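Local coordinates for GCN5 like acetylase + bromodomain (Cryptosporidium parvum, PDB 4LDF), which is the bromodomain of a GCN5-family protein, a domain type that typically reads acetylated lysines, while the whole protein probably acetylates histone H3, at residues S76-K79 with R80-D83; Q101-A104 with F105-M109. All coordinates share one frame; numbering follows the deposited sequence.

Interaction 1 of 2, residues S76-K79 with R80-D83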
loop_
_atom_site.group_PDB
_atom_site.type_symbol
_atom_site.label_atom_id
_atom_site.label_comp_id
_atom_site.label_asym_id
_atom_site.label_seq_id
_atom_site.Cartn_x
_atom_site.Cartn_y
_atom_site.Cartn_z
ATOM N N SER A 76 -7.287 -4.667 -3.914
ATOM C CA SER A 76 -6.443 -5.577 -4.702
ATOM C C SER A 76 -5.025 -5.021 -4.786
ATOM O O SER A 76 -4.066 -5.773 -4.621
ATOM C CB SER A 76 -6.994 -5.764 -6.111
ATOM O OG SER A 76 -8.360 -6.130 -6.071
ATOM N N GLU A 77 -4.906 -3.708 -5.051
ATOM C CA GLU A 77 -3.647 -2.989 -5.161
ATOM C C GLU A 77 -2.923 -2.948 -3.816
ATOM O O GLU A 77 -1.721 -3.177 -3.772
ATOM C CB GLU A 77 -3.882 -1.551 -5.656
ATOM C CG GLU A 77 -2.568 -0.882 -6.036
ATOM C CD GLU A 77 -2.659 0.337 -6.927
ATOM O OE1 GLU A 77 -1.593 0.811 -7.387
ATOM O OE2 GLU A 77 -3.791 0.805 -7.181
ATOM N N LEU A 78 -3.649 -2.617 -2.727
ATOM C CA LEU A 78 -3.056 -2.580 -1.394
ATOM C C LEU A 78 -2.562 -3.971 -1.004
ATOM O O LEU A 78 -1.464 -4.074 -0.453
ATOM C CB LEU A 78 -4.027 -2.011 -0.332
ATOM C CG LEU A 78 -3.499 -1.968 1.116
ATOM C CD1 LEU A 78 -2.295 -1.025 1.250
ATOM C CD2 LEU A 78 -4.604 -1.596 2.086
ATOM N N LYS A 79 -3.347 -5.037 -1.297
ATOM C CA LYS A 79 -2.915 -6.414 -1.001
ATOM C C LYS A 79 -1.659 -6.746 -1.806
ATOM O O LYS A 79 -0.718 -7.311 -1.247
ATOM C CB LYS A 79 -4.010 -7.460 -1.284
ATOM C CG LYS A 79 -3.663 -8.799 -0.650
ATOM C CD LYS A 79 -4.470 -9.941 -1.192
ATOM C CE LYS A 79 -4.183 -11.207 -0.414
ATOM N NZ LYS A 79 -2.925 -11.878 -0.862
ATOM N N ARG A 80 -1.657 -6.391 -3.114
ATOM C CA ARG A 80 -0.541 -6.552 -4.046
ATOM C C ARG A 80 0.718 -5.853 -3.499
ATOM O O ARG A 80 1.804 -6.416 -3.604
ATOM C CB ARG A 80 -0.921 -6.015 -5.450
ATOM C CG ARG A 80 0.264 -5.969 -6.455
ATOM C CD ARG A 80 -0.121 -6.058 -7.930
ATOM N NE ARG A 80 -1.294 -5.252 -8.284
ATOM C CZ ARG A 80 -1.270 -3.954 -8.574
ATOM N NH1 ARG A 80 -2.388 -3.322 -8.900
ATOM N NH2 ARG A 80 -0.127 -3.278 -8.541
ATOM N N MET A 81 0.576 -4.657 -2.864
ATOM C CA MET A 81 1.754 -4.005 -2.276
ATOM C C MET A 81 2.454 -4.951 -1.259
ATOM O O MET A 81 3.680 -5.099 -1.298
ATOM C CB MET A 81 1.381 -2.681 -1.593
ATOM C CG MET A 81 2.602 -1.853 -1.226
ATOM S SD MET A 81 2.216 -0.390 -0.260
ATOM C CE MET A 81 1.738 -1.167 1.347
ATOM N N PHE A 82 1.679 -5.576 -0.373
ATOM C CA PHE A 82 2.227 -6.495 0.648
ATOM C C PHE A 82 2.726 -7.825 0.047
ATOM O O PHE A 82 3.788 -8.329 0.440
ATOM C CB PHE A 82 1.217 -6.706 1.774
ATOM C CG PHE A 82 0.936 -5.448 2.569
ATOM C CD1 PHE A 82 1.947 -4.831 3.306
ATOM C CD2 PHE A 82 -0.349 -4.921 2.637
ATOM C CE1 PHE A 82 1.689 -3.673 4.049
ATOM C CE2 PHE A 82 -0.617 -3.794 3.417
ATOM C CZ PHE A 82 0.401 -3.180 4.119
ATOM N N ASP A 83 1.996 -8.332 -0.964
ATOM C CA ASP A 83 2.331 -9.548 -1.691
ATOM C C ASP A 83 3.653 -9.411 -2.450
ATOM O O ASP A 83 4.485 -10.316 -2.361
ATOM C CB ASP A 83 1.177 -9.981 -2.619
ATOM C CG ASP A 83 0.012 -10.656 -1.905
ATOM O OD1 ASP A 83 0.196 -11.113 -0.749
ATOM O OD2 ASP A 83 -1.069 -10.764 -2.510
#
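Arg80, Met81, Phe82 and Asp83 each give their backbone N-H to the carbonyl oxygen four residues back, Ser76 to Lys79, as one continuous alpha helix; the Phe82 N to Leu78 O bond is weak at 3.5 Å. The clearest side-chain contact is a salt bridge one turn apart. Lys79 NZ lies 2.7 Å from Asp83 OD2, which accepts through its syn lone pair. The lysine runs out extended and then bends at its last torsion (chi4 -81°), which turns the ammonium group back to the carboxylate. The other carboxylate oxygen of Asp83, OD1, forms a salt bridge with Arg86.

Glu77 and Arg80 meet differently. Arg80 bends at chi3 (42°), which turns its guanidinium across the glutamate at a slant, the carboxylate and guanidinium planes 27° apart. Arg80 NH1 comes to 3.8 Å from Glu77 CG, and Glu77 CA lies over one guanidinium face. The charged ends stay apart, with Glu77 OE1 4.5 Å from Arg80 NH1. That carboxylate is buried and held by Thr54, Tyr68 and Lys62, and Arg80 NH2 bonds to Glu52 O.

The third group is apolar. Leu78 CD1 touches Met81 CE at 4.0 Å and Phe82 CE2 at 3.9 Å. Leu78 runs alongside Phe82 in the same direction. Met81 CE sits over one face of the Phe82 ring, offset toward the rim. Leu25 of helix 14-27 touches all three side chains.

This is an amphipathic helix of the bromodomain four-helix bundle, with an i to i+4 salt bridge on its outer side and leucine, methionine and phenylalanine in the core.

Interaction 2 of 2, residues Q101-A104 with F105-M109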
loop_
_atom_site.group_PDB
_atom_site.type_symbol
_atom_site.label_atom_id
_atom_site.label_comp_id
_atom_site.label_asym_id
_atom_site.label_seq_id
_atom_site.Cartn_x
_atom_site.Cartn_y
_atom_site.Cartn_z
ATOM N N GLN A 101 2.842 -7.353 9.653
ATOM C CA GLN A 101 2.457 -6.437 10.723
ATOM C C GLN A 101 1.552 -5.331 10.196
ATOM O O GLN A 101 0.482 -5.124 10.757
ATOM C CB GLN A 101 3.705 -5.838 11.401
ATOM C CG GLN A 101 3.353 -4.836 12.505
ATOM C CD GLN A 101 4.534 -4.072 13.016
ATOM O OE1 GLN A 101 5.409 -3.652 12.258
ATOM N NE2 GLN A 101 4.542 -3.815 14.314
ATOM N N LEU A 102 1.934 -4.683 9.073
ATOM C CA LEU A 102 1.170 -3.562 8.536
ATOM C C LEU A 102 -0.136 -3.962 7.904
ATOM O O LEU A 102 -1.081 -3.199 7.988
ATOM C CB LEU A 102 1.996 -2.682 7.588
ATOM C CG LEU A 102 3.336 -2.133 8.090
ATOM C CD1 LEU A 102 4.229 -1.814 6.948
ATOM C CD2 LEU A 102 3.156 -0.926 8.927
ATOM N N GLU A 103 -0.192 -5.134 7.248
ATOM C CA GLU A 103 -1.426 -5.616 6.621
ATOM C C GLU A 103 -2.466 -5.900 7.694
ATOM O O GLU A 103 -3.603 -5.451 7.563
ATOM C CB GLU A 103 -1.150 -6.858 5.758
ATOM C CG GLU A 103 -2.304 -7.214 4.840
ATOM C CD GLU A 103 -2.089 -8.455 4.000
ATOM O OE1 GLU A 103 -3.031 -9.267 3.880
ATOM O OE2 GLU A 103 -0.950 -8.659 3.536
ATOM N N ALA A 104 -2.053 -6.565 8.796
ATOM C CA ALA A 104 -2.913 -6.867 9.938
ATOM C C ALA A 104 -3.353 -5.575 10.618
ATOM O O ALA A 104 -4.504 -5.471 11.029
ATOM C CB ALA A 104 -2.171 -7.752 10.935
ATOM N N PHE A 105 -2.447 -4.580 10.711
ATOM C CA PHE A 105 -2.735 -3.279 11.331
ATOM C C PHE A 105 -3.800 -2.487 10.542
ATOM O O PHE A 105 -4.705 -1.926 11.159
ATOM C CB PHE A 105 -1.429 -2.457 11.477
ATOM C CG PHE A 105 -1.588 -0.965 11.667
ATOM C CD1 PHE A 105 -1.839 -0.430 12.927
ATOM C CD2 PHE A 105 -1.447 -0.087 10.591
ATOM C CE1 PHE A 105 -1.989 0.952 13.102
ATOM C CE2 PHE A 105 -1.566 1.293 10.772
ATOM C CZ PHE A 105 -1.858 1.805 12.020
ATOM N N ILE A 106 -3.681 -2.445 9.195
ATOM C CA ILE A 106 -4.567 -1.659 8.311
ATOM C C ILE A 106 -5.878 -2.320 7.842
ATOM O O ILE A 106 -6.814 -1.598 7.471
ATOM C CB ILE A 106 -3.781 -0.988 7.142
ATOM C CG1 ILE A 106 -4.418 0.356 6.682
ATOM C CG2 ILE A 106 -3.583 -1.950 5.967
ATOM C CD1 ILE A 106 -4.431 1.513 7.734
ATOM N N TRP A 107 -5.941 -3.668 7.845
ATOM C CA TRP A 107 -7.133 -4.427 7.421
ATOM C C TRP A 107 -8.423 -4.013 8.157
ATOM O O TRP A 107 -9.429 -3.846 7.463
ATOM C CB TRP A 107 -6.900 -5.951 7.377
ATOM C CG TRP A 107 -7.112 -6.546 6.007
ATOM C CD1 TRP A 107 -8.024 -7.505 5.659
ATOM C CD2 TRP A 107 -6.385 -6.231 4.805
ATOM N NE1 TRP A 107 -7.945 -7.768 4.312
ATOM C CE2 TRP A 107 -6.934 -7.016 3.766
ATOM C CE3 TRP A 107 -5.356 -5.315 4.492
ATOM C CZ2 TRP A 107 -6.489 -6.916 2.434
ATOM C CZ3 TRP A 107 -4.879 -5.264 3.192
ATOM C CH2 TRP A 107 -5.447 -6.054 2.179
ATOM N N PRO A 108 -8.432 -3.769 9.501
ATOM C CA PRO A 108 -9.665 -3.269 10.147
ATOM C C PRO A 108 -10.192 -1.967 9.514
ATOM O O PRO A 108 -11.398 -1.854 9.313
ATOM C CB PRO A 108 -9.229 -3.008 11.595
ATOM C CG PRO A 108 -8.097 -3.914 11.822
ATOM C CD PRO A 108 -7.362 -3.953 10.507
ATOM N N MET A 109 -9.302 -0.993 9.213
ATOM C CA MET A 109 -9.696 0.293 8.601
ATOM C C MET A 109 -10.244 0.077 7.185
ATOM O O MET A 109 -11.161 0.778 6.786
ATOM C CB MET A 109 -8.504 1.278 8.570
ATOM C CG MET A 109 -8.876 2.685 8.118
ATOM S SD MET A 109 -7.553 3.873 8.395
ATOM C CE MET A 109 -8.476 5.381 8.236
#
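The Trp107 ring has the Glu103 side chain over one face, and the Phe105 ring has Leu102 O at its edge, near the ring plane. Glu103 CG does the touching, 3.6 Å from both Trp107 CE3 and Trp107 CZ3. The glutamate sets out with CG anti to N (chi1 -167°) and stays extended, alongside the indole, whose own chi1 (-120°) lies off the staggered values. Glu103 OE1 stands 4.3 Å above the indole plane, toward the rim. The carboxylate is turned 46° from the ring. Its other oxygen, OE2, forms a salt bridge with Arg86. Phe105 also packs edge-to-face with His28.

Ile106 CG2 lies 3.5 Å from Leu102 O, and Ile106 packs on Leu21 and Leu25 of helix 14-27 and on Leu78 of helix 71-88. Three backbone bonds hold the turns: Phe105 N to Gln101 O, Ile106 N to Leu102 O and Trp107 N to Glu103 O. Pro108 has no N-H to continue them. Its CD instead packs 3.3 Å from Ala104 O, and the helix is kinked here.

The arrangement is a proline kink near the end of helix 93-110, the last helix of the bromodomain bundle.

In the fold
Interaction 1 lies on helix 71-88 and interaction 2 on helix 93-110, the next helix in the chain. Their centres are about 12 Å apart, and the two helices pack directly. Leu78 and Lys79 meet the Trp107 ring, while Phe82 fits against Leu102 and Glu103. Interaction 1 is nearer the centre of the domain and has four buried residues. Interaction 2 is more peripheral, with two. Both reach helix 14-27 through apolar side chains. Their polar chemistry differs: 76-83 has a salt bridge within its own helix, whereas in 101-109 Glu103 is paired with Arg86 of helix 71-88. Arg86 also binds Asp83, which connects the two regions by charge.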